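Local structure of uncharacterized protein (Pyrococcus abyssi, 5IFF) at residues I90-L93 against L94-A97; S102-E105 against D106-I109. The protein acts as a restriction DNA glycosylase, R.PabI, which as a tetramer also binds nonspecific double-stranded DNA and probably releases adenine at its recognition site. The protein carries 2 engineered substitutions. All coordinates share one frame; numbering follows the deposited sequence.

Contact 1: I90-L93 against L94-A97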
# COMPACT_ATOMS: atom_id res chain seq x y z
N ILE A 90 -32.80 -20.10 -14.51
CA ILE A 90 -32.83 -18.76 -13.89
C ILE A 90 -34.11 -18.62 -13.07
O ILE A 90 -34.07 -18.10 -11.93
CB ILE A 90 -32.70 -17.63 -14.95
CG1 ILE A 90 -31.26 -17.61 -15.49
CG2 ILE A 90 -32.88 -16.24 -14.33
CD1 ILE A 90 -31.14 -16.78 -16.75
N TYR A 91 -35.23 -19.12 -13.60
CA TYR A 91 -36.49 -19.03 -12.84
C TYR A 91 -36.40 -19.78 -11.51
O TYR A 91 -36.97 -19.35 -10.49
CB TYR A 91 -37.68 -19.59 -13.63
CG TYR A 91 -37.90 -18.97 -14.97
CD1 TYR A 91 -37.53 -17.64 -15.24
CD2 TYR A 91 -38.49 -19.72 -15.99
CE1 TYR A 91 -37.79 -17.08 -16.54
CE2 TYR A 91 -38.73 -19.20 -17.23
CZ TYR A 91 -38.37 -17.89 -17.50
OH TYR A 91 -38.62 -17.45 -18.78
N GLU A 92 -35.73 -20.95 -11.54
CA GLU A 92 -35.51 -21.72 -10.31
C GLU A 92 -34.63 -20.96 -9.29
O GLU A 92 -34.84 -21.01 -8.10
CB GLU A 92 -34.84 -23.07 -10.63
CG GLU A 92 -35.76 -24.07 -11.31
CD GLU A 92 -36.89 -24.55 -10.41
OE1 GLU A 92 -36.62 -25.09 -9.32
OE2 GLU A 92 -38.07 -24.37 -10.80
N LEU A 93 -33.65 -20.26 -9.78
CA LEU A 93 -32.83 -19.47 -8.87
C LEU A 93 -33.62 -18.27 -8.29
O LEU A 93 -33.46 -17.92 -7.12
CB LEU A 93 -31.58 -18.98 -9.58
CG LEU A 93 -30.56 -20.09 -9.82
CD1 LEU A 93 -29.59 -19.67 -10.90
CD2 LEU A 93 -29.89 -20.36 -8.48
N LEU A 94 -34.44 -17.63 -9.13
CA LEU A 94 -35.28 -16.52 -8.63
C LEU A 94 -36.27 -17.01 -7.57
O LEU A 94 -36.52 -16.31 -6.54
CB LEU A 94 -36.00 -15.82 -9.78
CG LEU A 94 -35.09 -15.03 -10.75
CD1 LEU A 94 -35.95 -14.52 -11.93
CD2 LEU A 94 -34.39 -13.91 -10.04
N LYS A 95 -36.81 -18.20 -7.79
CA LYS A 95 -37.70 -18.85 -6.82
C LYS A 95 -36.99 -19.15 -5.49
O LYS A 95 -37.56 -19.00 -4.41
CB LYS A 95 -38.25 -20.16 -7.37
CG LYS A 95 -39.42 -20.72 -6.54
CD LYS A 95 -40.12 -21.90 -7.25
CE LYS A 95 -40.28 -21.70 -8.76
NZ LYS A 95 -41.50 -22.37 -9.37
N PHE A 96 -35.77 -19.66 -5.58
CA PHE A 96 -34.94 -19.89 -4.40
C PHE A 96 -34.75 -18.58 -3.59
O PHE A 96 -35.00 -18.54 -2.37
CB PHE A 96 -33.59 -20.47 -4.82
CG PHE A 96 -32.60 -20.65 -3.68
CD1 PHE A 96 -32.77 -21.67 -2.74
CD2 PHE A 96 -31.52 -19.79 -3.55
CE1 PHE A 96 -31.85 -21.85 -1.69
CE2 PHE A 96 -30.59 -19.96 -2.50
CZ PHE A 96 -30.77 -21.00 -1.56
N ALA A 97 -34.35 -17.52 -4.29
CA ALA A 97 -34.16 -16.24 -3.63
C ALA A 97 -35.43 -15.74 -2.94
O ALA A 97 -35.32 -15.10 -1.88
CB ALA A 97 -33.65 -15.21 -4.61

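Contact 2: S102-E105 against D106-I109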
# COMPACT_ATOMS: atom_id res chain seq x y z
N SER A 102 -33.25 -15.47 5.65
CA SER A 102 -32.23 -15.45 6.70
C SER A 102 -30.87 -15.67 6.04
O SER A 102 -30.78 -16.37 5.03
CB SER A 102 -32.52 -16.52 7.75
OG SER A 102 -31.47 -16.52 8.69
N TYR A 103 -29.83 -15.08 6.61
CA TYR A 103 -28.55 -14.97 5.92
C TYR A 103 -27.39 -15.32 6.82
O TYR A 103 -27.51 -15.19 8.05
CB TYR A 103 -28.36 -13.54 5.37
CG TYR A 103 -29.55 -13.13 4.54
CD1 TYR A 103 -29.66 -13.52 3.21
CD2 TYR A 103 -30.59 -12.38 5.09
CE1 TYR A 103 -30.82 -13.17 2.44
CE2 TYR A 103 -31.69 -12.00 4.34
CZ TYR A 103 -31.79 -12.40 3.01
OH TYR A 103 -32.90 -12.07 2.25
N LEU A 104 -26.27 -15.68 6.22
CA LEU A 104 -25.08 -15.97 7.00
C LEU A 104 -24.69 -14.76 7.87
O LEU A 104 -24.42 -14.91 9.06
CB LEU A 104 -23.93 -16.37 6.10
CG LEU A 104 -22.79 -16.90 6.98
CD1 LEU A 104 -23.14 -18.27 7.59
CD2 LEU A 104 -21.51 -16.90 6.24
N GLU A 105 -24.69 -13.56 7.28
CA GLU A 105 -24.41 -12.33 8.05
C GLU A 105 -25.32 -12.17 9.29
O GLU A 105 -24.86 -11.64 10.30
CB GLU A 105 -24.51 -11.08 7.15
CG GLU A 105 -23.25 -10.90 6.28
CD GLU A 105 -23.20 -9.58 5.52
OE1 GLU A 105 -23.93 -8.63 5.93
OE2 GLU A 105 -22.47 -9.50 4.50
N ASP A 106 -26.56 -12.66 9.24
CA ASP A 106 -27.44 -12.60 10.42
C ASP A 106 -26.90 -13.36 11.65
O ASP A 106 -27.24 -13.03 12.79
CB ASP A 106 -28.82 -13.14 10.11
CG ASP A 106 -29.55 -12.35 9.00
OD1 ASP A 106 -29.13 -11.22 8.65
OD2 ASP A 106 -30.55 -12.88 8.46
N LYS A 107 -26.07 -14.37 11.41
CA LYS A 107 -25.55 -15.22 12.47
C LYS A 107 -24.50 -14.49 13.25
O LYS A 107 -24.45 -14.56 14.47
CB LYS A 107 -24.97 -16.51 11.89
CG LYS A 107 -26.02 -17.51 11.51
CD LYS A 107 -25.42 -18.70 10.80
CE LYS A 107 -25.16 -19.83 11.78
NZ LYS A 107 -26.43 -20.45 12.29
N GLY A 108 -23.65 -13.77 12.54
CA GLY A 108 -22.64 -12.96 13.17
C GLY A 108 -21.56 -13.80 13.82
O GLY A 108 -21.36 -14.96 13.46
N ILE A 109 -20.90 -13.22 14.81
CA ILE A 109 -19.78 -13.81 15.52
C ILE A 109 -20.06 -13.82 17.02
O ILE A 109 -20.45 -12.79 17.56
CB ILE A 109 -18.51 -13.01 15.21
CG1 ILE A 109 -18.11 -13.26 13.75
CG2 ILE A 109 -17.40 -13.36 16.16
CD1 ILE A 109 -17.64 -12.02 12.97

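Contact 1: I90-L93 against L94-A97
The Phe-96 ring meets Leu-93 edge-on: the backbone oxygen of Leu-93 lies near the ring plane, while Phe-96 CB sits 3.4 Å from Leu-93 O. Phe-96 swings its ring away from residues 90-93 (chi1 175°, CG opposite the backbone N), to a cation-pi contact with Lys-196, to Ile-199 and Ile-200, and to Tyr-119 of the second subunit. A second flat group, the Glu-92 carboxylate, runs alongside the Lys-95 chain. Its OE2 is 4.0 Å from Lys-95 CE and 4.2 Å from Lys-95 NZ, too long for a salt bridge, so the attraction on this exposed flank is probably mild. The Tyr-91 side chain leaves the backbone away from residues 94-97 and touches Ile-217. All this rests on two regular turns of helix 87-99, an amphipathic helix whose apolar flank faces helices 188-201 and 203-216. Four i to i+4 bonds hold these turns, among them Leu-94 N to Ile-90 O at 2.9 Å and Phe-96 N to Glu-92 O at 3.0 Å. On the apolar flank Ile-90 CG2 approaches Leu-94 CD1 only to 4.3 Å, and Leu-94 CG lies 3.4 Å from Ile-90 O. Both side chains continue onto Leu-213 and Ile-217, Leu-93 turns to Leu-195, and Ala-97 packs on Val-210.

Contact 2: S102-E105 against D106-I109
Asp-106 folds back beside Tyr-103, a close contact although Asp-106 is itself on the exposed side. OD2 of Asp-106 accepts the N-H of Tyr-103 at 3.0 Å, from well above the carboxylate plane and with a bent N-H angle of 139°. The same OD2 lies at the edge of the Tyr-103 ring, 3.4 Å from Tyr-103 CD2, with ring and carboxylate nearly perpendicular. Having CG beside the backbone N (chi1 -60°) is what brings the Asp-106 carboxylate back to the start of the turn. In the backbone, Asp-106 N bonds weakly to Tyr-103 O, and Lys-107 N donates to Leu-104 O at 2.9 Å; both are i to i+3 links, as in a 3-10 turn, and Gly-108 ends it with positive phi. Looser is the single side-chain touch of Leu-104 CD1 on Lys-107 CD, 4.0 Å; the exposed lysine bends on to a salt bridge with Glu-116 of the second subunit. Tyr-103 OH bonds to Lys-206 and Glu-105 OE2 to Ser-156. The short helix 104-107 thus sits between the end of helix 188-201, bonded through the backbone at Ile-200 and Ala-201, and strands 121-134 and 140-147, where Leu-104 is buried against Pro-129, Ile-143 and Leu-145.

Contacts 1 and 2 lie in series on successive helices, 87-99 and 104-107, and each is partly buried. Contact 1 is a regular stretch of alpha helix whose apolar side chains belong to a helical bundle, with charged residues on the outer flank; contact 2 is a short, weakly bonded turn in which a carboxylate takes a backbone N-H, set between helices and the large sheet. They do not touch, their nearest atoms being about 6 Å apart, yet Lys-206 hydrogen-bonds to both, at Ala-97 O and Tyr-103 OH. Tyr-119 of the second subunit likewise packs on Phe-96 and Ser-102. Contact 2 engages that subunit more widely and lies closer to the adenine-binding Val-158.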